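Quinone oxidoreductase (PDB 1IZ0) probably catalyses the NADPH-dependent reduction of quinones, as a member of the medium-chain dehydrogenase/reductase superfamily. Local coordinates at residues M1-L13 with R45-P59. Sequence-based numbering, arbitrary orientation.
Sequences MKAWVLKRLGGPL and RLGAYLTRLHPPFIP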
# COMPACT_ATOMS: atom_id res chain seq x y z
N MSE A 1 -8.68 26.78 8.43
CA MSE A 1 -8.65 25.91 7.21
C MSE A 1 -9.77 24.88 7.23
O MSE A 1 -10.30 24.56 8.29
CB MSE A 1 -7.32 25.17 7.12
CG MSE A 1 -7.09 24.22 8.27
SE MSE A 1 -5.57 23.05 8.01
CE MSE A 1 -5.92 21.79 9.43
N LYS A 2 -10.10 24.36 6.06
CA LYS A 2 -11.13 23.35 5.96
C LYS A 2 -10.48 22.00 6.22
O LYS A 2 -9.30 21.80 5.92
CB LYS A 2 -11.77 23.39 4.56
CG LYS A 2 -10.79 23.18 3.41
CD LYS A 2 -11.47 23.28 2.03
CE LYS A 2 -10.47 22.99 0.90
NZ LYS A 2 -11.05 23.11 -0.47
N ALA A 3 -11.23 21.07 6.80
CA ALA A 3 -10.68 19.75 7.09
C ALA A 3 -11.78 18.78 7.45
O ALA A 3 -12.84 19.18 7.91
CB ALA A 3 -9.68 19.84 8.23
N TRP A 4 -11.51 17.49 7.22
CA TRP A 4 -12.47 16.46 7.56
C TRP A 4 -12.09 15.88 8.91
O TRP A 4 -10.93 15.52 9.14
CB TRP A 4 -12.50 15.36 6.50
CG TRP A 4 -13.17 15.77 5.22
CD1 TRP A 4 -12.56 16.17 4.07
CD2 TRP A 4 -14.58 15.83 4.98
NE1 TRP A 4 -13.51 16.47 3.11
CE2 TRP A 4 -14.75 16.27 3.65
CE3 TRP A 4 -15.71 15.55 5.76
CZ2 TRP A 4 -16.02 16.44 3.07
CZ3 TRP A 4 -16.97 15.72 5.18
CH2 TRP A 4 -17.11 16.16 3.85
N VAL A 5 -13.06 15.81 9.81
CA VAL A 5 -12.81 15.28 11.14
C VAL A 5 -13.78 14.17 11.47
O VAL A 5 -14.97 14.24 11.15
CB VAL A 5 -12.94 16.39 12.20
CG1 VAL A 5 -12.62 15.83 13.58
CG2 VAL A 5 -11.99 17.53 11.87
N LEU A 6 -13.26 13.12 12.10
CA LEU A 6 -14.06 11.98 12.51
C LEU A 6 -14.19 12.12 14.03
O LEU A 6 -13.22 11.97 14.76
CB LEU A 6 -13.32 10.69 12.13
CG LEU A 6 -13.97 9.29 12.20
CD1 LEU A 6 -13.77 8.70 13.56
CD2 LEU A 6 -15.44 9.36 11.83
N LYS A 7 -15.40 12.44 14.49
CA LYS A 7 -15.63 12.62 15.92
C LYS A 7 -15.99 11.34 16.67
O LYS A 7 -15.88 11.28 17.89
CB LYS A 7 -16.70 13.69 16.14
CG LYS A 7 -16.22 15.08 15.72
CD LYS A 7 -17.29 16.14 15.88
CE LYS A 7 -16.74 17.51 15.48
NZ LYS A 7 -17.79 18.57 15.54
N ARG A 8 -16.43 10.32 15.94
CA ARG A 8 -16.79 9.06 16.58
C ARG A 8 -16.44 7.87 15.68
O ARG A 8 -16.69 7.89 14.48
CB ARG A 8 -18.30 9.01 16.89
CG ARG A 8 -18.82 10.10 17.83
CD ARG A 8 -20.29 9.86 18.17
NE ARG A 8 -21.10 9.74 16.96
CZ ARG A 8 -21.46 10.76 16.19
NH1 ARG A 8 -21.09 12.00 16.52
NH2 ARG A 8 -22.16 10.55 15.09
N LEU A 9 -15.85 6.85 16.28
CA LEU A 9 -15.50 5.65 15.54
C LEU A 9 -16.81 5.09 14.98
O LEU A 9 -17.83 5.06 15.67
CB LEU A 9 -14.84 4.63 16.47
CG LEU A 9 -13.31 4.53 16.49
CD1 LEU A 9 -12.67 5.86 16.17
CD2 LEU A 9 -12.86 4.02 17.85
N GLY A 10 -16.79 4.67 13.72
CA GLY A 10 -17.99 4.14 13.11
C GLY A 10 -18.99 5.22 12.76
O GLY A 10 -20.07 4.94 12.24
N GLY A 11 -18.62 6.47 13.03
CA GLY A 11 -19.50 7.59 12.73
C GLY A 11 -19.17 8.24 11.38
O GLY A 11 -18.29 7.76 10.66
N PRO A 12 -19.86 9.34 11.03
CA PRO A 12 -19.62 10.02 9.76
C PRO A 12 -18.50 11.05 9.86
O PRO A 12 -18.09 11.41 10.96
CB PRO A 12 -20.97 10.68 9.48
CG PRO A 12 -21.34 11.17 10.86
CD PRO A 12 -20.96 9.99 11.78
N LEU A 13 -18.02 11.51 8.72
CA LEU A 13 -16.96 12.52 8.68
C LEU A 13 -17.65 13.88 8.69
O LEU A 13 -18.80 13.99 8.29
CB LEU A 13 -16.15 12.39 7.39
CG LEU A 13 -15.33 11.11 7.18
CD1 LEU A 13 -14.77 11.11 5.77
CD2 LEU A 13 -14.21 11.05 8.21
N ARG A 45 -11.14 4.15 11.24
CA ARG A 45 -12.40 4.85 11.53
C ARG A 45 -13.29 3.97 12.38
O ARG A 45 -14.19 4.46 13.07
CB ARG A 45 -13.15 5.18 10.23
CG ARG A 45 -12.58 6.33 9.46
CD ARG A 45 -13.41 6.60 8.21
NE ARG A 45 -14.80 6.93 8.51
CZ ARG A 45 -15.62 7.50 7.63
NH1 ARG A 45 -15.18 7.79 6.42
NH2 ARG A 45 -16.88 7.78 7.97
N LEU A 46 -13.05 2.67 12.32
CA LEU A 46 -13.84 1.71 13.08
C LEU A 46 -13.13 1.27 14.35
O LEU A 46 -13.69 0.53 15.16
CB LEU A 46 -14.14 0.47 12.22
CG LEU A 46 -14.73 0.71 10.83
CD1 LEU A 46 -15.03 -0.64 10.19
CD2 LEU A 46 -15.99 1.54 10.93
N GLY A 47 -11.90 1.74 14.53
CA GLY A 47 -11.13 1.37 15.70
C GLY A 47 -10.72 -0.09 15.61
O GLY A 47 -10.51 -0.76 16.63
N ALA A 48 -10.59 -0.58 14.38
CA ALA A 48 -10.22 -1.97 14.15
C ALA A 48 -8.82 -2.13 13.54
O ALA A 48 -8.53 -3.17 12.94
CB ALA A 48 -11.25 -2.63 13.24
N TYR A 49 -7.96 -1.13 13.69
CA TYR A 49 -6.62 -1.21 13.13
C TYR A 49 -5.53 -1.41 14.19
O TYR A 49 -5.76 -1.18 15.38
CB TYR A 49 -6.32 0.06 12.32
CG TYR A 49 -5.08 -0.04 11.46
CD1 TYR A 49 -4.07 0.92 11.55
CD2 TYR A 49 -4.91 -1.09 10.55
CE1 TYR A 49 -2.92 0.83 10.77
CE2 TYR A 49 -3.75 -1.19 9.76
CZ TYR A 49 -2.77 -0.22 9.88
OH TYR A 49 -1.62 -0.30 9.11
N LEU A 50 -4.35 -1.85 13.76
CA LEU A 50 -3.24 -2.07 14.68
C LEU A 50 -3.00 -0.82 15.53
O LEU A 50 -2.81 -0.93 16.74
CB LEU A 50 -1.97 -2.45 13.91
CG LEU A 50 -1.98 -3.80 13.19
CD1 LEU A 50 -2.28 -4.91 14.19
CD2 LEU A 50 -3.02 -3.81 12.08
N THR A 51 -3.00 0.35 14.89
CA THR A 51 -2.81 1.61 15.62
C THR A 51 -4.22 2.09 15.98
O THR A 51 -5.12 2.09 15.14
CB THR A 51 -2.13 2.72 14.78
OG1 THR A 51 -2.98 3.06 13.67
CG2 THR A 51 -0.79 2.26 14.25
N ARG A 52 -4.40 2.51 17.23
CA ARG A 52 -5.71 2.98 17.66
C ARG A 52 -5.67 4.48 17.93
O ARG A 52 -5.18 4.92 18.97
CB ARG A 52 -6.14 2.24 18.92
N LEU A 53 -6.17 5.25 16.97
CA LEU A 53 -6.21 6.70 17.11
C LEU A 53 -7.48 7.06 17.87
O LEU A 53 -8.56 6.53 17.57
CB LEU A 53 -6.21 7.37 15.73
CG LEU A 53 -5.13 8.43 15.49
CD1 LEU A 53 -5.31 9.58 16.47
CD2 LEU A 53 -3.75 7.80 15.67
N HIS A 54 -7.37 7.94 18.86
CA HIS A 54 -8.51 8.36 19.65
C HIS A 54 -9.18 9.58 19.04
O HIS A 54 -8.53 10.61 18.85
CB HIS A 54 -8.08 8.70 21.08
CG HIS A 54 -7.61 7.52 21.87
ND1 HIS A 54 -6.85 7.65 23.02
CD2 HIS A 54 -7.79 6.19 21.68
CE1 HIS A 54 -6.59 6.44 23.50
NE2 HIS A 54 -7.14 5.55 22.71
N PRO A 55 -10.47 9.49 18.72
CA PRO A 55 -11.17 10.64 18.14
C PRO A 55 -11.20 11.79 19.14
O PRO A 55 -11.06 11.58 20.34
CB PRO A 55 -12.56 10.09 17.86
CG PRO A 55 -12.30 8.66 17.56
CD PRO A 55 -11.30 8.28 18.63
N PRO A 56 -11.37 13.03 18.65
CA PRO A 56 -11.54 13.33 17.23
C PRO A 56 -10.19 13.40 16.51
O PRO A 56 -9.17 13.69 17.12
CB PRO A 56 -12.26 14.67 17.24
CG PRO A 56 -11.70 15.33 18.46
CD PRO A 56 -11.68 14.21 19.48
N PHE A 57 -10.20 13.11 15.21
CA PHE A 57 -8.98 13.18 14.42
C PHE A 57 -9.28 13.32 12.94
O PHE A 57 -10.34 12.94 12.46
CB PHE A 57 -8.07 11.96 14.67
CG PHE A 57 -8.62 10.66 14.16
CD1 PHE A 57 -9.15 9.72 15.04
CD2 PHE A 57 -8.57 10.34 12.80
CE1 PHE A 57 -9.61 8.48 14.58
CE2 PHE A 57 -9.02 9.11 12.33
CZ PHE A 57 -9.54 8.18 13.22
N ILE A 58 -8.32 13.89 12.22
CA ILE A 58 -8.43 14.10 10.79
C ILE A 58 -7.88 12.87 10.07
O ILE A 58 -6.69 12.58 10.17
CB ILE A 58 -7.61 15.33 10.36
CG1 ILE A 58 -8.12 16.56 11.11
CG2 ILE A 58 -7.67 15.52 8.85
CD1 ILE A 58 -7.21 17.77 10.97
N PRO A 59 -8.74 12.12 9.36
CA PRO A 59 -8.27 10.93 8.64
C PRO A 59 -7.25 11.33 7.58
O PRO A 59 -7.08 12.51 7.29
CB PRO A 59 -9.55 10.38 8.02
CG PRO A 59 -10.60 10.79 8.99
CD PRO A 59 -10.20 12.22 9.30
O HOH W 1 -16.51 5.77 10.57
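Arg45, near the end of helix 39-46, sets its guanidinium against Leu13 and Gly11 where the N-terminal beta hairpin of strands 2-6 and 13-17 turns back. The side chain bends at chi3 (60°), which brings the guanidinium to Leu13 and the carbonyl of Gly11; Leu13 CG lies over one face, offset toward the rim, with Leu13 CD1 3.4 Å from Arg45 NH1. At the edge, Arg45 NH2 donates to Gly11 O at 3.0 Å, in both the guanidinium and the carbonyl planes, while one water bridges NE to the same oxygen. Outside the two segments, Glu283 forms a salt bridge with NH1 and Phe286 a cation-pi contact. An alanine here would probably leave Gly11 O without its direct side-chain donor, Glu283 without its arginine partner and one side of Leu13 uncovered. The type II turn from Arg8 to Gly11 is tied to the helix end by backbone too, Gly10 N donating to Arg45 O at 2.7 Å. Farther along, Leu6 and Phe57 form an antiparallel hydrogen-bonded pair, a single bridge that joins strand 2-6 to the loop 47-59 of the GroES-like domain. Pro59 CG touches both Leu6 CB and Leu13 CD2, the Leu13 and Pro59 side chains sliding past each other in opposite directions. Val5 divides its methyls: CG1, anti to the backbone N (chi1 -178°), lies alongside Pro56, and CG2 packs on Ile58 CG1. Beyond it, Ile58 CA directs its hydrogen at Trp4 O, with 3.3 Å between the carbon and the oxygen.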